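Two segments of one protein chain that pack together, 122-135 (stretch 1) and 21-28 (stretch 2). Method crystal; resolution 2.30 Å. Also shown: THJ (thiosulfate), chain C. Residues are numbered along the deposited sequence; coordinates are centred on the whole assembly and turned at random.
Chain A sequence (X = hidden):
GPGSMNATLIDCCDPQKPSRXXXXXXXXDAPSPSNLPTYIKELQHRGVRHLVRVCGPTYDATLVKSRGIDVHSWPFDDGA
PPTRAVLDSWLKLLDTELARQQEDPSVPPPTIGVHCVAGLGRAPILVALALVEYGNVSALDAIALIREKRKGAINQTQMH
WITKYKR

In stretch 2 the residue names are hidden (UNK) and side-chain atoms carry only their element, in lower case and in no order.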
ATOM      1  N   ARG A 122      -7.096  -5.083  -5.636  1.00 36.41           N
ATOM      2  CA  ARG A 122      -6.036  -4.263  -6.200  1.00 33.63           C
ATOM      3  C   ARG A 122      -5.127  -3.672  -5.120  1.00 31.57           C
ATOM      4  O   ARG A 122      -3.898  -3.714  -5.232  1.00 30.13           O
ATOM      5  CB  ARG A 122      -6.663  -3.153  -7.034  1.00 33.04           C
ATOM      6  CG  ARG A 122      -7.267  -3.634  -8.299  1.00 33.97           C
ATOM      7  CD  ARG A 122      -7.930  -2.477  -9.032  1.00 34.06           C
ATOM      8  NE  ARG A 122      -9.311  -2.358  -8.597  1.00 35.02           N
ATOM      9  CZ  ARG A 122     -10.239  -1.622  -9.194  1.00 36.99           C
ATOM     10  NH1 ARG A 122      -9.955  -0.891 -10.263  1.00 36.98           N
ATOM     11  NH2 ARG A 122     -11.467  -1.611  -8.698  1.00 39.09           N
ATOM     12  N   ALA A 123      -5.746  -3.126  -4.083  1.00 30.80           N
ATOM     13  CA  ALA A 123      -5.001  -2.590  -2.946  1.00 30.18           C
ATOM     14  C   ALA A 123      -4.110  -3.642  -2.278  1.00 30.61           C
ATOM     15  O   ALA A 123      -2.911  -3.423  -2.167  1.00 30.60           O
ATOM     16  CB  ALA A 123      -5.930  -1.926  -1.921  1.00 30.33           C
ATOM     17  N   PRO A 124      -4.673  -4.783  -1.868  1.00 31.74           N
ATOM     18  CA  PRO A 124      -3.881  -5.816  -1.209  1.00 32.07           C
ATOM     19  C   PRO A 124      -2.762  -6.400  -2.046  1.00 32.58           C
ATOM     20  O   PRO A 124      -1.746  -6.826  -1.486  1.00 31.80           O
ATOM     21  CB  PRO A 124      -4.898  -6.929  -0.923  1.00 33.48           C
ATOM     22  CG  PRO A 124      -6.173  -6.283  -0.880  1.00 33.91           C
ATOM     23  CD  PRO A 124      -6.111  -5.095  -1.798  1.00 32.74           C
ATOM     24  N   ILE A 125      -2.927  -6.472  -3.364  1.00 32.91           N
ATOM     25  CA  ILE A 125      -1.887  -7.120  -4.142  1.00 33.08           C
ATOM     26  C   ILE A 125      -0.633  -6.267  -4.226  1.00 31.41           C
ATOM     27  O   ILE A 125       0.449  -6.813  -4.302  1.00 31.04           O
ATOM     28  CB  ILE A 125      -2.343  -7.648  -5.514  1.00 35.12           C
ATOM     29  CG1 ILE A 125      -1.521  -8.920  -5.805  1.00 37.04           C
ATOM     30  CG2 ILE A 125      -2.211  -6.587  -6.600  1.00 33.88           C
ATOM     31  CD1 ILE A 125      -1.717  -9.504  -7.135  1.00 39.42           C
ATOM     32  N   LEU A 126      -0.764  -4.943  -4.154  1.00 31.25           N
ATOM     33  CA  LEU A 126       0.408  -4.053  -4.070  1.00 29.93           C
ATOM     34  C   LEU A 126       1.150  -4.272  -2.771  1.00 28.87           C
ATOM     35  O   LEU A 126       2.386  -4.264  -2.725  1.00 28.67           O
ATOM     36  CB  LEU A 126       0.002  -2.579  -4.150  1.00 31.42           C
ATOM     37  CG  LEU A 126      -0.142  -1.980  -5.558  1.00 32.78           C
ATOM     38  CD1 LEU A 126       0.006  -0.471  -5.454  1.00 32.75           C
ATOM     39  CD2 LEU A 126       0.861  -2.542  -6.579  1.00 33.40           C
ATOM     40  N   VAL A 127       0.391  -4.444  -1.699  1.00 28.08           N
ATOM     41  CA  VAL A 127       0.984  -4.672  -0.384  1.00 27.06           C
ATOM     42  C   VAL A 127       1.683  -6.021  -0.369  1.00 27.88           C
ATOM     43  O   VAL A 127       2.818  -6.133   0.090  1.00 28.58           O
ATOM     44  CB  VAL A 127      -0.063  -4.575   0.726  1.00 26.94           C
ATOM     45  CG1 VAL A 127       0.504  -5.049   2.047  1.00 27.50           C
ATOM     46  CG2 VAL A 127      -0.552  -3.144   0.826  1.00 25.87           C
ATOM     47  N   ALA A 128       1.015  -7.030  -0.915  1.00 28.47           N
ATOM     48  CA  ALA A 128       1.576  -8.371  -1.015  1.00 29.35           C
ATOM     49  C   ALA A 128       2.922  -8.309  -1.724  1.00 29.39           C
ATOM     50  O   ALA A 128       3.900  -8.903  -1.292  1.00 30.32           O
ATOM     51  CB  ALA A 128       0.624  -9.283  -1.765  1.00 29.38           C
ATOM     52  N   LEU A 129       2.962  -7.567  -2.816  1.00 28.58           N
ATOM     53  CA  LEU A 129       4.172  -7.443  -3.604  1.00 29.08           C
ATOM     54  C   LEU A 129       5.307  -6.794  -2.824  1.00 29.14           C
ATOM     55  O   LEU A 129       6.461  -7.189  -2.986  1.00 30.68           O
ATOM     56  CB  LEU A 129       3.906  -6.602  -4.837  1.00 28.45           C
ATOM     57  CG  LEU A 129       5.176  -6.317  -5.655  1.00 29.38           C
ATOM     58  CD1 LEU A 129       5.479  -7.449  -6.617  1.00 30.01           C
ATOM     59  CD2 LEU A 129       5.074  -4.996  -6.357  1.00 28.30           C
ATOM     60  N   ALA A 130       4.981  -5.768  -2.036  1.00 27.79           N
ATOM     61  CA  ALA A 130       5.978  -5.096  -1.191  1.00 27.99           C
ATOM     62  C   ALA A 130       6.577  -6.085  -0.197  1.00 29.37           C
ATOM     63  O   ALA A 130       7.787  -6.080   0.037  1.00 30.53           O
ATOM     64  CB  ALA A 130       5.372  -3.904  -0.456  1.00 26.70           C
ATOM     65  N   LEU A 131       5.727  -6.941   0.370  1.00 30.11           N
ATOM     66  CA  LEU A 131       6.171  -7.969   1.318  1.00 31.82           C
ATOM     67  C   LEU A 131       7.139  -8.945   0.654  1.00 33.35           C
ATOM     68  O   LEU A 131       8.113  -9.381   1.267  1.00 36.49           O
ATOM     69  CB  LEU A 131       4.990  -8.763   1.901  1.00 32.17           C
ATOM     70  CG  LEU A 131       4.050  -8.066   2.892  1.00 31.66           C
ATOM     71  CD1 LEU A 131       2.862  -8.966   3.196  1.00 32.23           C
ATOM     72  CD2 LEU A 131       4.756  -7.723   4.176  1.00 31.77           C
ATOM     73  N   VAL A 132       6.863  -9.293  -0.594  1.00 33.13           N
ATOM     74  CA  VAL A 132       7.724 -10.200  -1.337  1.00 35.07           C
ATOM     75  C   VAL A 132       9.045  -9.518  -1.698  1.00 36.36           C
ATOM     76  O   VAL A 132      10.118 -10.080  -1.479  1.00 39.12           O
ATOM     77  CB  VAL A 132       7.066 -10.713  -2.620  1.00 34.65           C
ATOM     78  CG1 VAL A 132       8.086 -11.458  -3.476  1.00 35.83           C
ATOM     79  CG2 VAL A 132       5.888 -11.621  -2.283  1.00 34.77           C
ATOM     80  N   GLU A 133       8.962  -8.301  -2.216  1.00 35.26           N
ATOM     81  CA  GLU A 133      10.142  -7.600  -2.725  1.00 36.14           C
ATOM     82  C   GLU A 133      11.086  -7.137  -1.612  1.00 36.06           C
ATOM     83  O   GLU A 133      12.295  -7.294  -1.726  1.00 37.88           O
ATOM     84  CB  GLU A 133       9.724  -6.402  -3.591  1.00 35.89           C
ATOM     85  CG  GLU A 133      10.867  -5.648  -4.267  1.00 37.92           C
ATOM     86  CD  GLU A 133      11.855  -6.538  -4.963  1.00 42.22           C
ATOM     87  OE1 GLU A 133      11.420  -7.483  -5.666  1.00 45.16           O
ATOM     88  OE2 GLU A 133      13.074  -6.282  -4.787  1.00 45.18           O
ATOM     89  N   TYR A 134      10.527  -6.566  -0.545  1.00 35.08           N
ATOM     90  CA  TYR A 134      11.328  -5.944   0.534  1.00 34.98           C
ATOM     91  C   TYR A 134      11.374  -6.777   1.805  1.00 35.72           C
ATOM     92  O   TYR A 134      12.392  -6.814   2.488  1.00 38.26           O
ATOM     93  CB  TYR A 134      10.823  -4.522   0.842  1.00 33.35           C
ATOM     94  CG  TYR A 134      10.849  -3.622  -0.374  1.00 32.61           C
ATOM     95  CD1 TYR A 134      12.044  -3.066  -0.836  1.00 33.49           C
ATOM     96  CD2 TYR A 134       9.686  -3.349  -1.082  1.00 31.36           C
ATOM     97  CE1 TYR A 134      12.073  -2.257  -1.959  1.00 32.61           C
ATOM     98  CE2 TYR A 134       9.706  -2.547  -2.199  1.00 30.72           C
ATOM     99  CZ  TYR A 134      10.901  -2.009  -2.639  1.00 32.07           C
ATOM    100  OH  TYR A 134      10.904  -1.203  -3.766  1.00 33.91           O
ATOM    101  N   GLY A 135      10.277  -7.444   2.124  1.00 35.57           N
ATOM    102  CA  GLY A 135      10.225  -8.327   3.287  1.00 37.52           C
ATOM    103  C   GLY A 135      10.815  -9.701   3.028  1.00 40.12           C
ATOM    104  O   GLY A 135      11.060 -10.453   3.962  1.00 41.23           O
ATOM    105  N   UNK A  21      10.755  -2.713  11.400  1.00 41.63           N
ATOM    106  CA  UNK A  21       9.778  -2.417  10.359  1.00 38.77           C
ATOM    107  C   UNK A  21      10.351  -1.464   9.314  1.00 37.17           C
ATOM    108  O   UNK A  21      10.859  -0.385   9.663  1.00 37.55           O
ATOM    109  c   UNK A  21       7.515  -1.454   9.810  1.00 35.31           C
ATOM    110  c   UNK A  21       8.507  -1.775  10.939  1.00 38.08           C
ATOM    111  c   UNK A  21       7.882  -2.684  12.002  1.00 39.17           C
ATOM    112  N   UNK A  22      10.240  -1.868   8.045  1.00 35.18           N
ATOM    113  CA  UNK A  22      10.638  -1.042   6.900  1.00 33.46           C
ATOM    114  C   UNK A  22       9.547  -0.044   6.523  1.00 31.86           C
ATOM    115  O   UNK A  22       9.819   1.147   6.353  1.00 31.66           O
ATOM    116  c   UNK A  22      12.220  -3.822   4.763  1.00 35.96           C
ATOM    117  c   UNK A  22      12.323  -2.413   5.316  1.00 35.52           C
ATOM    118  c   UNK A  22      10.919  -1.907   5.670  1.00 34.03           C
ATOM    119  c   UNK A  22      13.291  -2.332   6.469  1.00 37.37           C
ATOM    120  N   UNK A  23       8.325  -0.557   6.351  1.00 30.61           N
ATOM    121  CA  UNK A  23       7.134   0.246   6.036  1.00 29.01           C
ATOM    122  C   UNK A  23       5.913  -0.257   6.799  1.00 28.69           C
ATOM    123  O   UNK A  23       5.757  -1.463   7.014  1.00 29.26           O
ATOM    124  c   UNK A  23       8.390  -0.951   3.014  1.00 29.31           C
ATOM    125  c   UNK A  23       6.743   0.163   4.550  1.00 28.38           C
ATOM    126  c   UNK A  23       9.486   1.503   2.350  1.00 28.81           C
ATOM    127  c   UNK A  23       7.888   0.218   3.602  1.00 28.78           C
ATOM    128  c   UNK A  23       9.996   0.336   1.790  1.00 29.06           C
ATOM    129  c   UNK A  23       9.447  -0.898   2.114  1.00 29.10           C
ATOM    130  c   UNK A  23       8.436   1.438   3.248  1.00 28.98           C
ATOM    131  N   UNK A  24       5.034   0.667   7.168  1.00 27.95           N
ATOM    132  CA  UNK A  24       3.720   0.317   7.684  1.00 28.21           C
ATOM    133  C   UNK A  24       2.744   0.500   6.526  1.00 27.82           C
ATOM    134  O   UNK A  24       2.599   1.604   6.019  1.00 27.20           O
ATOM    135  c   UNK A  24       3.278   1.233   8.834  1.00 28.76           C
ATOM    136  n   UNK A  24       5.406   1.476  11.828  1.00 32.08           N
ATOM    137  c   UNK A  24       4.934   2.040  10.666  1.00 30.61           C
ATOM    138  n   UNK A  24       4.084   0.047  10.923  1.00 31.37           N
ATOM    139  c   UNK A  24       4.110   1.138  10.079  1.00 29.70           C
ATOM    140  c   UNK A  24       4.874   0.275  11.963  1.00 32.73           C
ATOM    141  N   UNK A  25       2.071  -0.569   6.111  1.00 28.17           N
ATOM    142  CA  UNK A  25       1.030  -0.444   5.086  1.00 27.79           C
ATOM    143  C   UNK A  25      -0.369  -0.441   5.669  1.00 29.50           C
ATOM    144  O   UNK A  25      -0.712  -1.274   6.514  1.00 30.18           O
ATOM    145  c   UNK A  25       3.404  -2.422   3.389  1.00 27.55           C
ATOM    146  c   UNK A  25       1.150  -1.539   4.032  1.00 27.48           C
ATOM    147  c   UNK A  25       4.790  -1.261   1.810  1.00 26.99           C
ATOM    148  c   UNK A  25       4.583  -2.332   2.669  1.00 27.74           C
ATOM    149  c   UNK A  25       3.805  -0.291   1.665  1.00 25.75           C
ATOM    150  c   UNK A  25       2.635  -0.395   2.383  1.00 25.64           C
ATOM    151  c   UNK A  25       2.417  -1.457   3.244  1.00 26.74           C
ATOM    152  N   UNK A  26      -1.162   0.524   5.213  1.00 29.62           N
ATOM    153  CA  UNK A  26      -2.563   0.617   5.561  1.00 31.30           C
ATOM    154  C   UNK A  26      -3.398   0.334   4.335  1.00 31.68           C
ATOM    155  O   UNK A  26      -3.344   1.096   3.373  1.00 33.75           O
ATOM    156  c   UNK A  26      -2.827   2.337   7.526  1.00 34.77           C
ATOM    157  c   UNK A  26      -2.906   2.019   6.048  1.00 32.77           C
ATOM    158  c   UNK A  26      -3.172   3.822   7.693  1.00 35.05           C
ATOM    159  c   UNK A  26      -3.797   1.460   8.342  1.00 37.18           C
ATOM    160  N   UNK A  27      -4.147  -0.762   4.358  1.00 32.04           N
ATOM    161  CA  UNK A  27      -5.166  -1.020   3.359  1.00 31.59           C
ATOM    162  C   UNK A  27      -6.458  -0.338   3.823  1.00 32.91           C
ATOM    163  O   UNK A  27      -6.997  -0.650   4.876  1.00 32.87           O
ATOM    164  c   UNK A  27      -6.501  -2.681   2.012  1.00 32.13           C
ATOM    165  c   UNK A  27      -5.442  -2.519   3.134  1.00 32.73           C
ATOM    166  c   UNK A  27      -4.166  -3.268   2.713  1.00 31.94           C
ATOM    167  c   UNK A  27      -4.287  -4.770   2.778  1.00 32.57           C
ATOM    168  N   UNK A  28      -6.935   0.604   3.021  1.00 32.78           N
ATOM    169  CA  UNK A  28      -8.042   1.479   3.409  1.00 34.86           C
ATOM    170  C   UNK A  28      -9.199   1.389   2.447  1.00 35.37           C
ATOM    171  O   UNK A  28      -9.025   1.022   1.293  1.00 34.67           O
ATOM    172  c   UNK A  28      -6.895   3.762   5.721  1.00 36.18           C
ATOM    173  c   UNK A  28      -5.641   4.550   3.673  1.00 34.79           C
ATOM    174  c   UNK A  28      -7.599   2.952   3.447  1.00 35.14           C
ATOM    175  c   UNK A  28      -6.414   3.369   4.327  1.00 35.86           C
TER
HETATM  176  S1  THJ C 170     -10.380  -3.679  -4.852  1.00 64.94           S
HETATM  177  O1  THJ C 170      -9.921  -3.588  -6.255  1.00 58.10           O
HETATM  178  O2  THJ C 170     -10.612  -5.102  -4.508  1.00 64.69           O
HETATM  179  O3  THJ C 170     -11.664  -2.955  -4.698  1.00 62.74           O
HETATM  180  S2  THJ C 170      -9.033  -2.924  -3.670  1.00 55.55           S

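Position 21 carries three side-chain carbons, one of them bonded to the other two. It touches nothing on stretch 1 and is out of reach of it. The fork at CB makes it valine, and this contact places no demand on it.

Position 22 has four carbons, forked at the second. One terminal carbon lies 3.8 Å from the backbone O of Tyr134 and 4.2 Å from Tyr134 CB. This branching identifies leucine. The chain turns a corner here, and the CA-to-CB bond points toward the residues that follow the helix, where an apolar side chain packs well.

At position 23 a single carbon leads to a ring of six carbons, with no further atom on the ring, and a ring carbon lies against Tyr134. This is phenylalanine. Its CE2 lies 3.9 Å from Tyr134 CG. The edge of the Phe23 ring is directed toward the face of Tyr134, with centroids 5.6 Å apart and planes at 75°, an arrangement that brings weakly positive ring hydrogens to the electron-rich face of a neighbor.

Position 24 shows one carbon followed by a five-membered ring of three carbons and two nitrogens. It is partly exposed, out of reach of the helix, and touches no residue of stretch 1. Such a ring can only be histidine, and its ND1 is hydrogen-bonded elsewhere in the structure.

Position 25 again has one carbon and a six-carbon ring; a ring carbon meets Ala130 and the first carbon meets Val127. It is phenylalanine. Phe25 CZ reaches to 3.5 Å from Ala130 CB, while Phe25 CB sits 4.0 Å from Val127 CG2. The long, flat side chain spans the gap to a helix residue with only a methyl group to offer.

Position 26 has four carbons forked at the second. Its CA-to-CB bond points away from the helix, and it makes no contact there. It is leucine.

Position 27 also has four carbons, but the fork is at the first and one arm is two carbons long; its carbons meet Ala123, Pro124 and Val127. This is isoleucine. Ile27 CG2 lies 4.0 Å from Ala123 CB, CG1 4.1 Å from Val127 CG2, and CD1 4.3 Å from Pro124 CB. Branching at CB lets one residue meet three neighbors.

Position 28, with four carbons forked at the second, too points away and touches no residue of stretch 1; it is leucine.

The contact is apolar, with no hydrogen bonds across it. Strand and helix run nearly antiparallel, at 167°, with axes 8.8 Å apart at closest approach. Strand alternation turns Phe23, Phe25 and Ile27 toward the helix, where Ala123, Val127 and Ala130 recur along one side. Altogether 428 Å² is buried.

Stretch 2 21-28: VLFHFLIL
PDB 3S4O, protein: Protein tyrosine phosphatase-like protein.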